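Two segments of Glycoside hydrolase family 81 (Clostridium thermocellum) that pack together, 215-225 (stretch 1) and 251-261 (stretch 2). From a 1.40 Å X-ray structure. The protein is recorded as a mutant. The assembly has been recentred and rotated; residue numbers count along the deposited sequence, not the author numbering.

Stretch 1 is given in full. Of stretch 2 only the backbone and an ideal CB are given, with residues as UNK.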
# COMPACT_ATOMS: atom_id res chain seq x y z
N THR A 215 33.46 7.87 -9.60
CA THR A 215 34.13 6.62 -9.96
C THR A 215 33.36 5.42 -9.44
O THR A 215 33.20 4.42 -10.13
CB THR A 215 35.57 6.62 -9.40
OG1 THR A 215 36.29 7.75 -9.92
CG2 THR A 215 36.29 5.37 -9.77
N TYR A 216 32.87 5.51 -8.20
CA TYR A 216 32.10 4.41 -7.61
C TYR A 216 30.79 4.18 -8.37
O TYR A 216 30.45 3.04 -8.70
CB TYR A 216 31.81 4.71 -6.15
CG TYR A 216 31.12 3.55 -5.46
CD1 TYR A 216 31.85 2.44 -5.02
CD2 TYR A 216 29.73 3.52 -5.29
CE1 TYR A 216 31.23 1.36 -4.42
CE2 TYR A 216 29.11 2.44 -4.67
CZ TYR A 216 29.86 1.38 -4.23
OH TYR A 216 29.21 0.32 -3.64
N TYR A 217 30.07 5.25 -8.67
CA TYR A 217 28.83 5.13 -9.45
C TYR A 217 29.10 4.62 -10.86
O TYR A 217 28.34 3.80 -11.37
CB TYR A 217 28.03 6.41 -9.42
CG TYR A 217 27.23 6.59 -8.13
CD1 TYR A 217 27.86 6.82 -6.92
CD2 TYR A 217 25.84 6.52 -8.15
CE1 TYR A 217 27.12 6.99 -5.75
CE2 TYR A 217 25.10 6.69 -6.99
CZ TYR A 217 25.75 6.91 -5.81
OH TYR A 217 25.02 7.09 -4.65
N LYS A 218 30.20 5.04 -11.49
CA LYS A 218 30.59 4.49 -12.78
C LYS A 218 30.82 3.00 -12.71
O LYS A 218 30.46 2.27 -13.63
CB LYS A 218 31.82 5.22 -13.33
CG LYS A 218 32.23 4.73 -14.70
CD LYS A 218 33.50 5.39 -15.19
CE LYS A 218 33.88 4.81 -16.55
NZ LYS A 218 35.25 5.18 -17.00
N ASP A 219 31.41 2.52 -11.60
CA ASP A 219 31.67 1.10 -11.46
C ASP A 219 30.43 0.24 -11.66
O ASP A 219 30.55 -0.89 -12.14
CB ASP A 219 32.25 0.76 -10.08
CG ASP A 219 33.69 1.17 -9.90
OD1 ASP A 219 34.41 1.32 -10.89
OD2 ASP A 219 34.10 1.29 -8.72
N TYR A 220 29.27 0.73 -11.24
CA TYR A 220 28.01 -0.04 -11.37
C TYR A 220 27.04 0.50 -12.41
O TYR A 220 25.96 -0.03 -12.60
CB TYR A 220 27.34 -0.19 -9.99
CG TYR A 220 28.27 -0.87 -9.02
CD1 TYR A 220 28.48 -2.25 -9.08
CD2 TYR A 220 29.06 -0.13 -8.13
CE1 TYR A 220 29.36 -2.88 -8.22
CE2 TYR A 220 29.95 -0.75 -7.28
CZ TYR A 220 30.10 -2.12 -7.34
OH TYR A 220 30.97 -2.72 -6.51
N ALA A 221 27.46 1.50 -13.19
CA ALA A 221 26.57 2.16 -14.16
C ALA A 221 26.16 1.29 -15.32
O ALA A 221 25.16 1.58 -16.01
CB ALA A 221 27.18 3.47 -14.69
N TYR A 222 26.93 0.24 -15.58
CA TYR A 222 26.69 -0.64 -16.70
C TYR A 222 26.04 -1.95 -16.31
O TYR A 222 25.95 -2.85 -17.13
CB TYR A 222 27.98 -0.81 -17.55
CG TYR A 222 28.58 0.54 -17.91
CD1 TYR A 222 27.96 1.35 -18.85
CD2 TYR A 222 29.66 1.04 -17.24
CE1 TYR A 222 28.45 2.62 -19.14
CE2 TYR A 222 30.18 2.31 -17.53
CZ TYR A 222 29.58 3.09 -18.50
OH TYR A 222 30.09 4.34 -18.77
N CYS A 223 25.59 -2.04 -15.06
CA CYS A 223 24.85 -3.20 -14.56
C CYS A 223 23.38 -2.83 -14.63
O CYS A 223 22.80 -2.29 -13.69
CB CYS A 223 25.30 -3.54 -13.15
SG CYS A 223 26.99 -4.18 -13.09
N PHE A 224 22.78 -3.03 -15.79
CA PHE A 224 21.41 -2.58 -16.04
C PHE A 224 20.43 -3.52 -15.33
O PHE A 224 20.50 -4.73 -15.49
CB PHE A 224 21.12 -2.58 -17.54
CG PHE A 224 21.68 -1.38 -18.29
CD1 PHE A 224 22.81 -0.69 -17.87
CD2 PHE A 224 21.04 -0.97 -19.46
CE1 PHE A 224 23.27 0.41 -18.59
CE2 PHE A 224 21.51 0.12 -20.16
CZ PHE A 224 22.61 0.80 -19.72
N VAL A 225 19.51 -2.94 -14.55
CA VAL A 225 18.49 -3.74 -13.87
C VAL A 225 17.47 -4.19 -14.88
O VAL A 225 16.86 -3.37 -15.56
CB VAL A 225 17.84 -2.97 -12.72
CG1 VAL A 225 16.71 -3.80 -12.13
CG2 VAL A 225 18.88 -2.69 -11.65
N UNK A 251 25.02 -7.14 -17.32
CA UNK A 251 26.24 -6.35 -17.37
C UNK A 251 26.57 -5.98 -18.82
O UNK A 251 26.91 -6.85 -19.65
CB UNK A 251 27.40 -7.12 -16.73
N UNK A 252 26.49 -4.70 -19.12
CA UNK A 252 26.70 -4.20 -20.49
C UNK A 252 28.18 -4.04 -20.86
O UNK A 252 28.53 -4.14 -22.03
CB UNK A 252 25.99 -2.85 -20.66
N UNK A 253 29.03 -3.81 -19.88
CA UNK A 253 30.49 -3.80 -20.07
C UNK A 253 31.13 -3.84 -18.71
O UNK A 253 30.46 -3.59 -17.70
CB UNK A 253 30.96 -2.57 -20.86
N UNK A 254 32.42 -4.13 -18.68
CA UNK A 254 33.24 -4.11 -17.48
C UNK A 254 33.17 -5.39 -16.68
O UNK A 254 32.41 -6.28 -16.99
CB UNK A 254 32.83 -2.94 -16.59
N UNK A 255 33.96 -5.44 -15.61
CA UNK A 255 34.10 -6.62 -14.79
C UNK A 255 33.44 -6.47 -13.42
O UNK A 255 33.55 -7.37 -12.61
CB UNK A 255 35.58 -6.95 -14.62
N UNK A 256 32.76 -5.37 -13.17
CA UNK A 256 31.99 -5.24 -11.95
C UNK A 256 30.60 -5.84 -12.15
O UNK A 256 30.00 -5.72 -13.23
CB UNK A 256 31.89 -3.77 -11.53
N UNK A 257 30.05 -6.43 -11.09
CA UNK A 257 28.68 -6.90 -11.11
C UNK A 257 28.05 -6.59 -9.76
O UNK A 257 28.48 -7.08 -8.73
CB UNK A 257 28.61 -8.40 -11.43
N UNK A 258 27.04 -5.74 -9.80
CA UNK A 258 26.29 -5.33 -8.62
C UNK A 258 25.46 -4.14 -8.98
O UNK A 258 25.33 -3.79 -10.13
CB UNK A 258 27.21 -5.01 -7.44
N UNK A 259 24.87 -3.52 -7.96
CA UNK A 259 24.20 -2.24 -8.13
C UNK A 259 24.12 -1.53 -6.79
O UNK A 259 24.62 -2.05 -5.77
CB UNK A 259 22.80 -2.43 -8.73
N UNK A 260 23.64 -0.30 -6.85
CA UNK A 260 23.43 0.51 -5.68
C UNK A 260 21.92 0.60 -5.48
O UNK A 260 21.20 1.06 -6.36
CB UNK A 260 24.08 1.89 -5.82
N UNK A 261 21.45 0.12 -4.33
CA UNK A 261 20.01 0.17 -3.98
C UNK A 261 19.81 1.25 -2.91
O UNK A 261 20.61 1.36 -1.98
CB UNK A 261 19.51 -1.19 -3.48

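Stretch 1 runs from a helix through a type I turn, Tyr 220 to Cys 223, into a strand.

Position 251 is paired with Cys 223 in an antiparallel bridge, and its CB lies on the same sheet face as the Cys 223 side chain. Extended angles and a nearby sulfur suit a beta-branched or other apolar residue. It is Val 251, with CG2 4.0 Å from Cys 223 SG.

At 252 the backbone N donates to Tyr 222 O, 2.8 Å away and nearly straight, which any residue but proline allows. CB points toward stretch 1, with the ring of Phe 224 nearby. A long side chain with aliphatic carbons, or an apolar one, could cover that ring. The residue is Lys 252. Its CG sits over the ring face, 3.8 Å from the Phe 224 centroid in a CH-pi contact, and chi1 and chi2 are both m.

Position 253 is extended and its CB points sideways, 4.8 Å from Tyr 222 CB. A flexible chain could turn back onto the Tyr 222 ring; leucine, methionine, glutamine or glutamate would all be plausible. It is Glu 253. With chi1 p, CG lies over the ring face, 4.0 Å from the Tyr 222 centroid. The carboxylate is hydrogen-bonded elsewhere in the structure.

Position 254 has phi 84°, which by itself favours glycine. It is Gly 254.

Position 255 points away, and stretch 1 offers it nothing. Many residues would fit; it is Thr 255.

Position 256 points toward stretch 1, at Asp 219. Its CB is 3.2 Å from Asp 219 O, which is tight for any side chain. The carbonyl invites a donor: asparagine, serine or perhaps threonine. It is Asn 256. ND2 makes a weak hydrogen bond to Asp 219 O at 3.3 Å. ND2 also donates to a water at 3.0 Å, and that water donates to Asp 219 OD1.

Position 257 turns away, so a long polar chain is easily accommodated. It is Lys 257, whose CA lies 3.8 Å from Cys 223 SG.

At 258 an ideal CB would fall 3.1 Å from Tyr 220 CE1, too close for comfort, so glycine suits best. Gly 258 has its C 3.6 Å from Tyr 220 CD1, and its N donates weakly to Cys 223 SG at 3.6 Å.

Position 259 is extended, with CB sideways and 5.0 Å from Cys 223 O. A small polar residue could use a water here. It is Thr 259: OG1 donates to a water 2.7 Å away, which in turn donates to Tyr 220 O and Cys 223 O.

Position 260 points toward stretch 1, with CB 5.0 Å from Tyr 217 CE2 and 5.2 Å from Tyr 216 CE2. This suits a mid-sized aliphatic residue, isoleucine, leucine or methionine. Ile 260 places CD1 over the Tyr 217 face, 3.6 Å from the centroid, and 3.6 Å from Tyr 216 CE2.

Position 261 points away and stretch 1 sets no demand; many residues would fit. It is Leu 261.

Stretch 2 251-261: VKEGTNKGTIL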
# COMPACT_ATOMS: atom_id res chain seq x y z
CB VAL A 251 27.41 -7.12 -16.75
CG1 VAL A 251 28.67 -6.25 -16.79
CG2 VAL A 251 27.09 -7.55 -15.32
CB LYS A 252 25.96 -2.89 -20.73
CG LYS A 252 24.46 -2.98 -20.46
CD LYS A 252 23.77 -4.00 -21.36
CE LYS A 252 22.32 -4.18 -21.02
NZ LYS A 252 21.78 -5.33 -21.80
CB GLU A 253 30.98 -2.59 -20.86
CG GLU A 253 30.66 -1.26 -20.22
CD GLU A 253 31.43 -0.13 -20.90
OE1 GLU A 253 31.01 0.30 -22.02
OE2 GLU A 253 32.41 0.34 -20.29
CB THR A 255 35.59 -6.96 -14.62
OG1 THR A 255 36.28 -5.80 -14.13
CG2 THR A 255 36.20 -7.39 -15.97
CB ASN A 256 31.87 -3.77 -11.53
CG ASN A 256 33.23 -3.15 -11.22
OD1 ASN A 256 33.95 -3.65 -10.38
ND2 ASN A 256 33.57 -2.08 -11.91
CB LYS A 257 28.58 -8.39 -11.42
CG LYS A 257 27.14 -8.81 -11.71
CD LYS A 257 27.01 -10.25 -12.16
CE LYS A 257 25.56 -10.56 -12.46
NZ LYS A 257 25.42 -11.96 -12.93
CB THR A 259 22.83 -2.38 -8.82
OG1 THR A 259 22.38 -1.10 -9.26
CG2 THR A 259 21.76 -2.97 -7.92
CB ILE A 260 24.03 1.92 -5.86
CG1 ILE A 260 25.53 1.87 -6.12
CG2 ILE A 260 23.73 2.77 -4.62
CD1 ILE A 260 26.15 3.20 -6.54
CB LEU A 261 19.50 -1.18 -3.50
CG LEU A 261 19.61 -2.32 -4.51
CD1 LEU A 261 19.20 -3.62 -3.81
CD2 LEU A 261 18.71 -2.05 -5.70
O HOH W 1 36.04 -0.60 -12.64
O HOH W 2 23.42 -0.53 -11.73
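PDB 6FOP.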